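Long-range contacts in Amy13K (PDB 6B3P), which binds starch chains, here as maltoheptaose, through paired carbohydrate-binding modules of a surface-anchored alpha-amylase from a human gut bacterium: residues V15-Y20 and L59-D64; N24-E29 and M47-D52; A97-V102 and T183-E188. One frame throughout, in Å; residues are numbered along the deposited sequence. Where two conformers were deposited one is given.

How the interactions relate
All three contacts belong to a chain built of strands and loops, without helix. Interaction 1 joins strands 16-20 and 57-62 beside a bound glucan. Interaction 2 falls within the chain between those strands: the loop after strand 16-20 packs on strand 44-50 of the same mixed sheet. Their centres are 11 Å apart, and Tyr18 packs on Lys25. Interaction 3 comes later; its centre lies 21 Å from that of interaction 1 and 20 Å from that of interaction 2. It joins the start of strand 101-108 to the loop before strand 188-192. His48 of interaction 2 reaches Ser186 of interaction 3 by a hydrogen bond, so strand 44-50 of the first module meets that loop.

Interaction 1 (V15-Y20 and L59-D64); sequences VAAYIY and LILNDD. With GLC (alpha-D-glucopyranose), chain C; GLC (alpha-D-glucopyranose), chain B.
Strands 16-20 and 59-62 run antiparallel, with four backbone hydrogen bonds in two pairs. Ala16 pairs with Asn62, and Tyr18 with Ile60. The bond from Ile60 N to Tyr18 O is the shortest, at 2.8 Å and nearly straight (170°). Tyr18 carries the sugar side of the contact. Its CB sits 3.7 Å from Ile60 O and passes ND2 of Asn62. CG is anti to the backbone N (chi1 179°), which sends the ring along the sheet face shared with Ile60. On the ring, CD2 lies 4.3 Å from Ile60 CD1, which meets the ring at its edge. CE2 is 3.4 Å from O5 of the chain C glucose. At the tip, Tyr18 OH makes a short hydrogen bond of 2.5 Å to O6 of that sugar. The same OH lies 3.5 Å from C6 of the chain B glucose. Trp30 packs edge-to-face with the Tyr18 ring. Tyr20 offers a face instead: its CD1 is 3.7 Å from C6 of the chain C glucose, and its OH is held by Asp72. Ile60 CD1 touches the Tyr20 ring as well and meets C1 of the chain C glucose at 3.8 Å. At the strand's end, Asn62 OD1 accepts from Asp64 N, an Asx turn. Ala17, Ile19, Leu59 and Leu61 lie on the other sheet face, toward strands 2-8 and 44-50. One face thus packs into the module, while Tyr18 and Ile60 on the other, with Tyr20, bind the glucan, as in the aromatic site of a family 26 starch-binding module.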
loop_
_atom_site.group_PDB
_atom_site.type_symbol
_atom_site.label_atom_id
_atom_site.label_comp_id
_atom_site.label_asym_id
_atom_site.label_seq_id
_atom_site.Cartn_x
_atom_site.Cartn_y
_atom_site.Cartn_z
ATOM N N VAL A 15 0.713 5.163 -18.122
ATOM C CA VAL A 15 -0.552 4.448 -18.177
ATOM C C VAL A 15 -1.430 4.781 -16.979
ATOM O O VAL A 15 -0.943 5.230 -15.940
ATOM C CB VAL A 15 -0.328 2.924 -18.228
ATOM C CG1 VAL A 15 0.257 2.524 -19.575
ATOM C CG2 VAL A 15 0.578 2.477 -17.085
ATOM N N ALA A 16 -2.729 4.550 -17.136
ATOM C CA ALA A 16 -3.700 4.855 -16.097
ATOM C C ALA A 16 -4.818 3.820 -16.093
ATOM O O ALA A 16 -5.010 3.090 -17.070
ATOM C CB ALA A 16 -4.270 6.255 -16.293
ATOM N N ALA A 17 -5.540 3.761 -14.980
ATOM C CA ALA A 17 -6.686 2.873 -14.832
ATOM C C ALA A 17 -7.958 3.699 -14.684
ATOM O O ALA A 17 -8.084 4.494 -13.750
ATOM C CB ALA A 17 -6.499 1.952 -13.630
ATOM N N TYR A 18 -8.889 3.511 -15.615
ATOM C CA TYR A 18 -10.196 4.151 -15.552
ATOM C C TYR A 18 -11.222 3.135 -15.071
ATOM O O TYR A 18 -11.368 2.060 -15.653
ATOM C CB TYR A 18 -10.594 4.718 -16.916
ATOM C CG TYR A 18 -11.955 5.376 -16.932
ATOM C CD1 TYR A 18 -12.163 6.601 -16.315
ATOM C CD2 TYR A 18 -13.026 4.778 -17.578
ATOM C CE1 TYR A 18 -13.403 7.208 -16.332
ATOM C CE2 TYR A 18 -14.271 5.375 -17.601
ATOM C CZ TYR A 18 -14.454 6.589 -16.976
ATOM O OH TYR A 18 -15.690 7.189 -16.999
ATOM N N ILE A 19 -11.925 3.488 -14.000
ATOM C CA ILE A 19 -12.869 2.586 -13.354
ATOM C C ILE A 19 -14.239 3.247 -13.327
ATOM O O ILE A 19 -14.346 4.432 -13.014
ATOM C CB ILE A 19 -12.411 2.231 -11.920
ATOM C CG1 ILE A 19 -11.064 1.501 -11.971
ATOM C CG2 ILE A 19 -13.461 1.375 -11.201
ATOM C CD1 ILE A 19 -10.369 1.388 -10.634
ATOM N N TYR A 20 -15.282 2.495 -13.666
ATOM C CA TYR A 20 -16.614 3.086 -13.735
ATOM C C TYR A 20 -17.765 2.122 -13.464
ATOM O O TYR A 20 -17.674 0.922 -13.737
ATOM C CB TYR A 20 -16.827 3.735 -15.106
ATOM C CG TYR A 20 -16.943 2.758 -16.261
ATOM C CD1 TYR A 20 -18.175 2.228 -16.630
ATOM C CD2 TYR A 20 -15.827 2.378 -16.993
ATOM C CE1 TYR A 20 -18.288 1.348 -17.688
ATOM C CE2 TYR A 20 -15.931 1.496 -18.053
ATOM C CZ TYR A 20 -17.167 0.985 -18.398
ATOM O OH TYR A 20 -17.298 0.103 -19.449
ATOM N N LEU A 59 -13.204 -1.901 -15.710
ATOM C CA LEU A 59 -11.863 -1.332 -15.768
ATOM C C LEU A 59 -11.431 -1.138 -17.216
ATOM O O LEU A 59 -11.573 -2.041 -18.040
ATOM C CB LEU A 59 -10.863 -2.234 -15.037
ATOM C CG LEU A 59 -9.376 -1.965 -15.291
ATOM C CD1 LEU A 59 -8.934 -0.653 -14.653
ATOM C CD2 LEU A 59 -8.525 -3.127 -14.800
ATOM N N ILE A 60 -10.907 0.046 -17.515
ATOM C CA ILE A 60 -10.256 0.302 -18.793
ATOM C C ILE A 60 -8.830 0.772 -18.546
ATOM O O ILE A 60 -8.605 1.862 -18.018
ATOM C CB ILE A 60 -11.010 1.354 -19.631
ATOM C CG1 ILE A 60 -12.384 0.815 -20.035
ATOM C CG2 ILE A 60 -10.209 1.720 -20.886
ATOM C CD1 ILE A 60 -13.278 1.841 -20.706
ATOM N N LEU A 61 -7.872 -0.072 -18.916
ATOM C CA LEU A 61 -6.465 0.297 -18.888
ATOM C C LEU A 61 -6.143 1.092 -20.152
ATOM O O LEU A 61 -6.600 0.749 -21.241
ATOM C CB LEU A 61 -5.585 -0.949 -18.777
ATOM C CG LEU A 61 -5.738 -1.738 -17.472
ATOM C CD1 LEU A 61 -5.169 -3.143 -17.614
ATOM C CD2 LEU A 61 -5.062 -1.002 -16.322
ATOM N N ASN A 62 -5.361 2.156 -19.998
ATOM C CA ASN A 62 -5.114 3.097 -21.088
ATOM C C ASN A 62 -3.745 3.759 -20.941
ATOM O O ASN A 62 -3.084 3.589 -19.919
ATOM C CB ASN A 62 -6.223 4.155 -21.129
ATOM C CG ASN A 62 -6.289 4.981 -19.858
ATOM O OD1 ASN A 62 -5.377 5.750 -19.559
ATOM N ND2 ASN A 62 -7.382 4.837 -19.107
ATOM N N ASP A 63 -3.320 4.513 -21.955
ATOM C CA ASP A 63 -2.024 5.190 -21.901
ATOM C C ASP A 63 -2.163 6.626 -21.394
ATOM O O ASP A 63 -1.500 7.540 -21.886
ATOM C CB ASP A 63 -1.334 5.165 -23.275
ATOM C CG ASP A 63 -2.148 5.834 -24.369
ATOM O OD1 ASP A 63 -3.236 6.377 -24.086
ATOM O OD2 ASP A 63 -1.683 5.821 -25.527
ATOM N N ASP A 64 -3.038 6.804 -20.409
ATOM C CA ASP A 64 -3.146 8.053 -19.656
ATOM C C ASP A 64 -3.511 9.260 -20.524
ATOM O O ASP A 64 -2.939 10.340 -20.370
ATOM C CB ASP A 64 -1.833 8.324 -18.911
ATOM C CG ASP A 64 -2.021 9.209 -17.683
ATOM O OD1 ASP A 64 -3.175 9.529 -17.331
ATOM O OD2 ASP A 64 -1.006 9.571 -17.050
HETATM C C1 GLC C . -16.013 4.490 -21.102
HETATM C C2 GLC C . -16.628 3.322 -21.828
HETATM C C3 GLC C . -18.132 3.463 -21.953
HETATM C C4 GLC C . -18.746 3.803 -20.603
HETATM C C5 GLC C . -18.011 4.960 -19.948
HETATM C C6 GLC C . -18.525 5.330 -18.561
HETATM O O2 GLC C . -16.000 3.226 -23.065
HETATM O O3 GLC C . -18.692 2.308 -22.498
HETATM O O4 GLC C . -20.110 4.090 -20.811
HETATM O O5 GLC C . -16.654 4.646 -19.866
HETATM O O6 GLC C . -17.880 6.430 -17.982
HETATM C C1 GLC B . -13.158 8.367 -23.197
HETATM C C2 GLC B . -12.803 6.914 -23.439
HETATM C C3 GLC B . -14.064 6.074 -23.305
HETATM C C4 GLC B . -14.768 6.333 -21.987
HETATM C C5 GLC B . -14.984 7.816 -21.791
HETATM C C6 GLC B . -15.616 8.059 -20.430
HETATM O O2 GLC B . -12.175 6.750 -24.689
HETATM O O3 GLC B . -13.768 4.718 -23.400
HETATM O O4 GLC B . -15.986 5.635 -21.943
HETATM O O5 GLC B . -13.763 8.474 -21.920
HETATM O O6 GLC B . -15.712 9.405 -20.073
#

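Interaction 2 (N24-E29 and M47-D52); sequences NKPAGE and MHLTLD. With FMT (formic acid), chain S; FMT (formic acid), chain R.
A type I beta turn, Lys25 to Gly28, packs here on strand 47-50, beside the glucan pocket to which Lys25 belongs. The turn is closed by a backbone bond of 2.9 Å from Gly28 N to Lys25 O. Gly28 has a phi of 102°, at which a CB would press against the carbonyl O of Ala27. The contact is mostly apolar side-chain packing, and Leu49 is its centre. Its CG is anti to the backbone N (chi1 -162°), so both methyls face the turn. CD1 lies 3.6 Å from Pro26 O. CD2 comes 4.0 Å from Pro26 CB and 4.1 Å from Ala27 CB, against both turn residues. Leu51 adds a looser touch, with its CB 4.4 Å from Pro26 CB. At the other end, Met47 is folded back at chi2 and chi3, and its CE reaches Ala27 CB at 4.3 Å. An alanine in place of Leu49 would remove CG and both methyls and would probably loosen the packing of the turn on the strand. Ile19 of strand 16-20 touches both Pro26 and Leu49 and so continues the apolar layer. Lys25 NZ donates to a formic acid molecule and to Thr23 O. His48 N gives a second formic acid, at its O1, a nearly straight bond of 2.7 Å (176°). Both probably come from the crystallisation liquor. Met47 and Leu49 of the strand, and Leu51 just past it, turn toward the loop, so a connection between strands of one sheet packs back on that sheet, within the beta-sandwich fold of a starch-binding module.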
loop_
_atom_site.group_PDB
_atom_site.type_symbol
_atom_site.label_atom_id
_atom_site.label_comp_id
_atom_site.label_asym_id
_atom_site.label_seq_id
_atom_site.Cartn_x
_atom_site.Cartn_y
_atom_site.Cartn_z
ATOM N N ASN A 24 -20.543 6.500 -12.117
ATOM C CA ASN A 24 -19.603 6.711 -11.017
ATOM C C ASN A 24 -18.188 6.461 -11.526
ATOM O O ASN A 24 -17.960 5.499 -12.246
ATOM C CB ASN A 24 -19.917 5.795 -9.831
ATOM C CG ASN A 24 -21.294 6.053 -9.242
ATOM O OD1 ASN A 24 -22.114 5.143 -9.123
ATOM N ND2 ASN A 24 -21.552 7.300 -8.874
ATOM N N LYS A 25 -17.251 7.334 -11.160
ATOM C CA LYS A 25 -15.870 7.253 -11.639
ATOM C C LYS A 25 -14.882 7.387 -10.478
ATOM O O LYS A 25 -14.251 8.431 -10.318
ATOM C CB LYS A 25 -15.607 8.346 -12.682
ATOM C CG LYS A 25 -16.609 8.376 -13.825
ATOM C CD LYS A 25 -16.353 9.570 -14.730
ATOM C CE LYS A 25 -17.408 9.702 -15.816
ATOM N NZ LYS A 25 -18.742 10.090 -15.276
ATOM N N PRO A 26 -14.744 6.326 -9.664
ATOM C CA PRO A 26 -13.948 6.398 -8.429
ATOM C C PRO A 26 -12.452 6.663 -8.630
ATOM O O PRO A 26 -11.799 7.119 -7.689
ATOM C CB PRO A 26 -14.166 5.020 -7.791
ATOM C CG PRO A 26 -14.636 4.140 -8.884
ATOM C CD PRO A 26 -15.405 5.020 -9.815
ATOM N N ALA A 27 -11.916 6.376 -9.813
ATOM C CA ALA A 27 -10.511 6.666 -10.094
ATOM C C ALA A 27 -10.366 8.001 -10.822
ATOM O O ALA A 27 -9.271 8.362 -11.258
ATOM C CB ALA A 27 -9.883 5.535 -10.911
ATOM N N GLY A 28 -11.477 8.724 -10.952
ATOM C CA GLY A 28 -11.477 10.050 -11.547
ATOM C C GLY A 28 -11.978 10.048 -12.975
ATOM O O GLY A 28 -12.156 8.989 -13.576
ATOM N N GLU A 29 -12.223 11.241 -13.511
ATOM C CA GLU A 29 -12.617 11.386 -14.908
ATOM C C GLU A 29 -11.557 10.776 -15.815
ATOM O O GLU A 29 -10.406 10.610 -15.409
ATOM C CB GLU A 29 -12.825 12.859 -15.269
ATOM C CG GLU A 29 -14.052 13.497 -14.633
ATOM C CD GLU A 29 -14.290 14.915 -15.120
ATOM O OE1 GLU A 29 -13.537 15.380 -16.003
ATOM O OE2 GLU A 29 -15.230 15.566 -14.620
ATOM N N MET A 47 -1.571 0.847 -9.229
ATOM C CA MET A 47 -2.414 1.877 -8.626
ATOM C C MET A 47 -3.203 1.290 -7.463
ATOM O O MET A 47 -3.586 0.117 -7.483
ATOM C CB MET A 47 -3.374 2.490 -9.654
ATOM C CG MET A 47 -4.406 1.525 -10.233
ATOM S SD MET A 47 -5.925 1.409 -9.259
ATOM C CE MET A 47 -6.703 2.975 -9.639
ATOM N N HIS A 48 -3.427 2.117 -6.448
ATOM C CA HIS A 48 -4.257 1.751 -5.310
ATOM C C HIS A 48 -5.474 2.657 -5.266
ATOM O O HIS A 48 -5.429 3.797 -5.727
ATOM C CB HIS A 48 -3.474 1.856 -4.002
ATOM C CG HIS A 48 -2.352 0.875 -3.892
ATOM N ND1 HIS A 48 -2.484 -0.339 -3.254
ATOM C CD2 HIS A 48 -1.077 0.925 -4.345
ATOM C CE1 HIS A 48 -1.339 -0.993 -3.318
ATOM N NE2 HIS A 48 -0.468 -0.247 -3.973
ATOM N N LEU A 49 -6.562 2.143 -4.708
ATOM C CA LEU A 49 -7.802 2.898 -4.639
ATOM C C LEU A 49 -8.710 2.359 -3.549
ATOM O O LEU A 49 -8.713 1.162 -3.262
ATOM C CB LEU A 49 -8.530 2.854 -5.985
ATOM C CG LEU A 49 -9.598 3.925 -6.223
ATOM C CD1 LEU A 49 -8.958 5.290 -6.457
ATOM C CD2 LEU A 49 -10.488 3.539 -7.394
ATOM N N THR A 50 -9.466 3.266 -2.941
ATOM C CA THR A 50 -10.561 2.897 -2.060
ATOM C C THR A 50 -11.841 3.045 -2.855
ATOM O O THR A 50 -12.099 4.109 -3.418
ATOM C CB THR A 50 -10.634 3.781 -0.797
ATOM O OG1 THR A 50 -9.414 3.669 -0.055
ATOM C CG2 THR A 50 -11.816 3.365 0.089
ATOM N N LEU A 51 -12.639 1.984 -2.921
ATOM C CA LEU A 51 -13.950 2.109 -3.536
ATOM C C LEU A 51 -15.063 1.382 -2.796
ATOM O O LEU A 51 -14.840 0.521 -1.944
ATOM C CB LEU A 51 -13.913 1.635 -4.995
ATOM C CG LEU A 51 -13.335 0.282 -5.403
ATOM C CD1 LEU A 51 -14.309 -0.862 -5.198
ATOM C CD2 LEU A 51 -12.958 0.365 -6.865
ATOM N N ASP A 52 -16.273 1.786 -3.157
ATOM C CA ASP A 52 -17.511 1.312 -2.567
ATOM C C ASP A 52 -17.868 -0.078 -3.089
ATOM O O ASP A 52 -18.150 -0.248 -4.273
ATOM C CB ASP A 52 -18.617 2.326 -2.880
ATOM C CG ASP A 52 -19.989 1.864 -2.448
ATOM O OD1 ASP A 52 -20.086 0.959 -1.595
ATOM O OD2 ASP A 52 -20.978 2.427 -2.961
HETATM C C FMT S . -1.202 4.784 -6.213
HETATM O O1 FMT S . -2.327 4.548 -6.624
HETATM O O2 FMT S . -0.720 4.141 -5.288
HETATM C C FMT R . -20.358 8.144 -18.087
HETATM O O1 FMT R . -20.452 8.692 -16.996
HETATM O O2 FMT R . -21.331 7.640 -18.644
#

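Interaction 3 (A97-V102 and T183-E188). With EDO (1,2-ethanediol), chain J.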
loop_
_atom_site.group_PDB
_atom_site.type_symbol
_atom_site.label_atom_id
_atom_site.label_comp_id
_atom_site.label_asym_id
_atom_site.label_seq_id
_atom_site.Cartn_x
_atom_site.Cartn_y
_atom_site.Cartn_z
ATOM N N ALA A 97 4.419 -15.826 -8.943
ATOM C CA ALA A 97 5.175 -16.608 -7.968
ATOM C C ALA A 97 6.283 -15.831 -7.248
ATOM O O ALA A 97 6.490 -16.011 -6.048
ATOM C CB ALA A 97 5.770 -17.824 -8.652
ATOM N N ASP A 98 6.964 -14.964 -7.994
ATOM C CA ASP A 98 8.154 -14.267 -7.513
ATOM C C ASP A 98 7.846 -13.029 -6.669
ATOM O O ASP A 98 8.749 -12.445 -6.069
ATOM C CB ASP A 98 9.026 -13.857 -8.703
ATOM C CG ASP A 98 8.289 -12.959 -9.684
ATOM O OD1 ASP A 98 7.364 -13.450 -10.368
ATOM O OD2 ASP A 98 8.636 -11.763 -9.772
ATOM N N TRP A 99 6.578 -12.634 -6.618
ATOM C CA TRP A 99 6.181 -11.424 -5.895
ATOM C C TRP A 99 6.094 -11.684 -4.393
ATOM O O TRP A 99 5.651 -12.750 -3.962
ATOM C CB TRP A 99 4.837 -10.898 -6.402
ATOM C CG TRP A 99 4.902 -10.211 -7.737
ATOM C CD1 TRP A 99 5.509 -10.673 -8.870
ATOM C CD2 TRP A 99 4.327 -8.942 -8.080
ATOM N NE1 TRP A 99 5.348 -9.770 -9.895
ATOM C CE2 TRP A 99 4.626 -8.700 -9.436
ATOM C CE3 TRP A 99 3.587 -7.988 -7.372
ATOM C CZ2 TRP A 99 4.213 -7.544 -10.098
ATOM C CZ3 TRP A 99 3.181 -6.838 -8.031
ATOM C CH2 TRP A 99 3.492 -6.629 -9.380
ATOM N N LYS A 100 6.527 -10.702 -3.607
ATOM C CA LYS A 100 6.400 -10.745 -2.153
ATOM C C LYS A 100 5.361 -9.736 -1.682
ATOM O O LYS A 100 4.910 -8.890 -2.458
ATOM C CB LYS A 100 7.738 -10.446 -1.474
ATOM C CG LYS A 100 8.899 -11.283 -1.955
ATOM C CD LYS A 100 8.849 -12.683 -1.385
ATOM C CE LYS A 100 10.130 -13.448 -1.687
ATOM N NZ LYS A 100 11.342 -12.753 -1.163
ATOM N N TYR A 101 4.997 -9.825 -0.408
ATOM C CA TYR A 101 4.121 -8.841 0.214
ATOM C C TYR A 101 4.953 -7.819 0.964
ATOM O O TYR A 101 5.505 -8.108 2.026
ATOM C CB TYR A 101 3.124 -9.522 1.145
ATOM C CG TYR A 101 2.133 -10.362 0.389
ATOM C CD1 TYR A 101 2.393 -11.696 0.116
ATOM C CD2 TYR A 101 0.950 -9.813 -0.082
ATOM C CE1 TYR A 101 1.495 -12.466 -0.587
ATOM C CE2 TYR A 101 0.045 -10.573 -0.791
ATOM C CZ TYR A 101 0.324 -11.899 -1.043
ATOM O OH TYR A 101 -0.575 -12.666 -1.745
ATOM N N VAL A 102 5.032 -6.622 0.397
ATOM C CA VAL A 102 5.880 -5.561 0.923
ATOM C C VAL A 102 5.025 -4.484 1.571
ATOM O O VAL A 102 4.351 -3.713 0.886
ATOM C CB VAL A 102 6.745 -4.934 -0.185
ATOM C CG1 VAL A 102 7.723 -3.924 0.402
ATOM C CG2 VAL A 102 7.488 -6.016 -0.943
ATOM N N THR A 183 -3.442 -5.825 2.756
ATOM C CA THR A 183 -4.528 -5.891 1.782
ATOM C C THR A 183 -4.018 -6.065 0.353
ATOM O O THR A 183 -4.808 -6.184 -0.583
ATOM C CB THR A 183 -5.398 -4.621 1.848
ATOM O OG1 THR A 183 -4.567 -3.462 1.698
ATOM C CG2 THR A 183 -6.133 -4.550 3.181
ATOM N N SER A 184 -2.699 -6.081 0.187
ATOM C CA SER A 184 -2.098 -6.240 -1.132
ATOM C C SER A 184 -0.596 -6.463 -1.007
ATOM O O SER A 184 -0.044 -6.406 0.090
ATOM C CB SER A 184 -2.370 -5.013 -2.000
ATOM O OG SER A 184 -1.492 -3.953 -1.666
ATOM N N THR A 185 0.060 -6.705 -2.139
ATOM C CA THR A 185 1.502 -6.926 -2.161
ATOM C C THR A 185 2.299 -5.637 -1.938
ATOM O O THR A 185 3.519 -5.677 -1.778
ATOM C CB THR A 185 1.949 -7.554 -3.496
ATOM O OG1 THR A 185 1.466 -6.761 -4.589
ATOM C CG2 THR A 185 1.411 -8.969 -3.631
ATOM N N SER A 186 1.610 -4.500 -1.939
ATOM C CA SER A 186 2.259 -3.208 -1.718
ATOM C C SER A 186 1.414 -2.321 -0.803
ATOM O O SER A 186 1.078 -1.188 -1.148
ATOM C CB SER A 186 2.518 -2.504 -3.050
ATOM O OG SER A 186 1.311 -2.321 -3.770
ATOM N N THR A 187 1.081 -2.849 0.370
ATOM C CA THR A 187 0.282 -2.121 1.348
ATOM C C THR A 187 1.096 -0.989 1.966
ATOM O O THR A 187 2.252 -1.181 2.344
ATOM C CB THR A 187 -0.224 -3.055 2.464
ATOM O OG1 THR A 187 -1.004 -4.110 1.891
ATOM C CG2 THR A 187 -1.075 -2.294 3.484
ATOM N N GLU A 188 0.483 0.186 2.068
ATOM C CA GLU A 188 1.152 1.358 2.617
ATOM C C GLU A 188 0.280 2.037 3.674
ATOM O O GLU A 188 -0.919 2.230 3.470
ATOM C CB GLU A 188 1.498 2.346 1.502
ATOM C CG GLU A 188 2.397 3.492 1.945
ATOM C CD GLU A 188 2.828 4.375 0.792
ATOM O OE1 GLU A 188 2.160 4.350 -0.263
ATOM O OE2 GLU A 188 3.839 5.094 0.939
HETATM C C1 EDO J . 9.764 -7.518 -4.468
HETATM O O1 EDO J . 9.002 -8.730 -4.395
HETATM C C2 EDO J . 10.251 -7.139 -3.074
HETATM O O2 EDO J . 11.117 -8.152 -2.549
#
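Two aromatic rings, Trp99 and Tyr101, meet the same threonine in different ways. Trp99 presents its edge: Thr185 OG1 lies in the plane of the indole, 3.7 Å from CE3. Asp98 OD1 also lies at its edge, in plane. His41 stacks on this indole, and Trp86 and Trp44 pack edge-to-face with it. Tyr101 presents a face to Thr185. The CG2 methyl sits 4.0 Å from the ring centroid and 29° off its normal, a CH-pi contact. At the edge of the same ring, in its plane, Ser184 O is 3.6 Å from Tyr101 CD2. The first torsion of Thr185 makes this possible. With chi1 at 53°, OG1 stands between the backbone N and the carbonyl carbon, while CG2 is anti to the carbonyl carbon. The two branches therefore serve two rings. CB itself is 3.4 Å from Lys100 O. The backbone adds a hydrogen bond, from Val102 N to Thr185 O, 2.8 Å long and straight (166°). The donor stands above the carbonyl plane. Beside it, Ser186 CA makes a CA-H...O contact with Val102 O. The loop is braced from within. Ser184 OG accepts from Ser186 N at 3.2 Å, an ST turn. Thr187 OG1 donates to Ser184 O at 3.1 Å and accepts from Thr183 N. Thr185 OG1 has its main partner elsewhere, Glu84 OE2 on strand 82-87 of the first module's sheet. Trp86 of the same strand also touches Thr185. Thr185 thus bonds through its carbonyl to the start of strand 101-108 and through its hydroxyl to strand 82-87. The bond to Glu84 satisfies this hydroxyl on a buried residue where the two modules meet; if Glu84 is ionised, the hydroxyl is probably the donor.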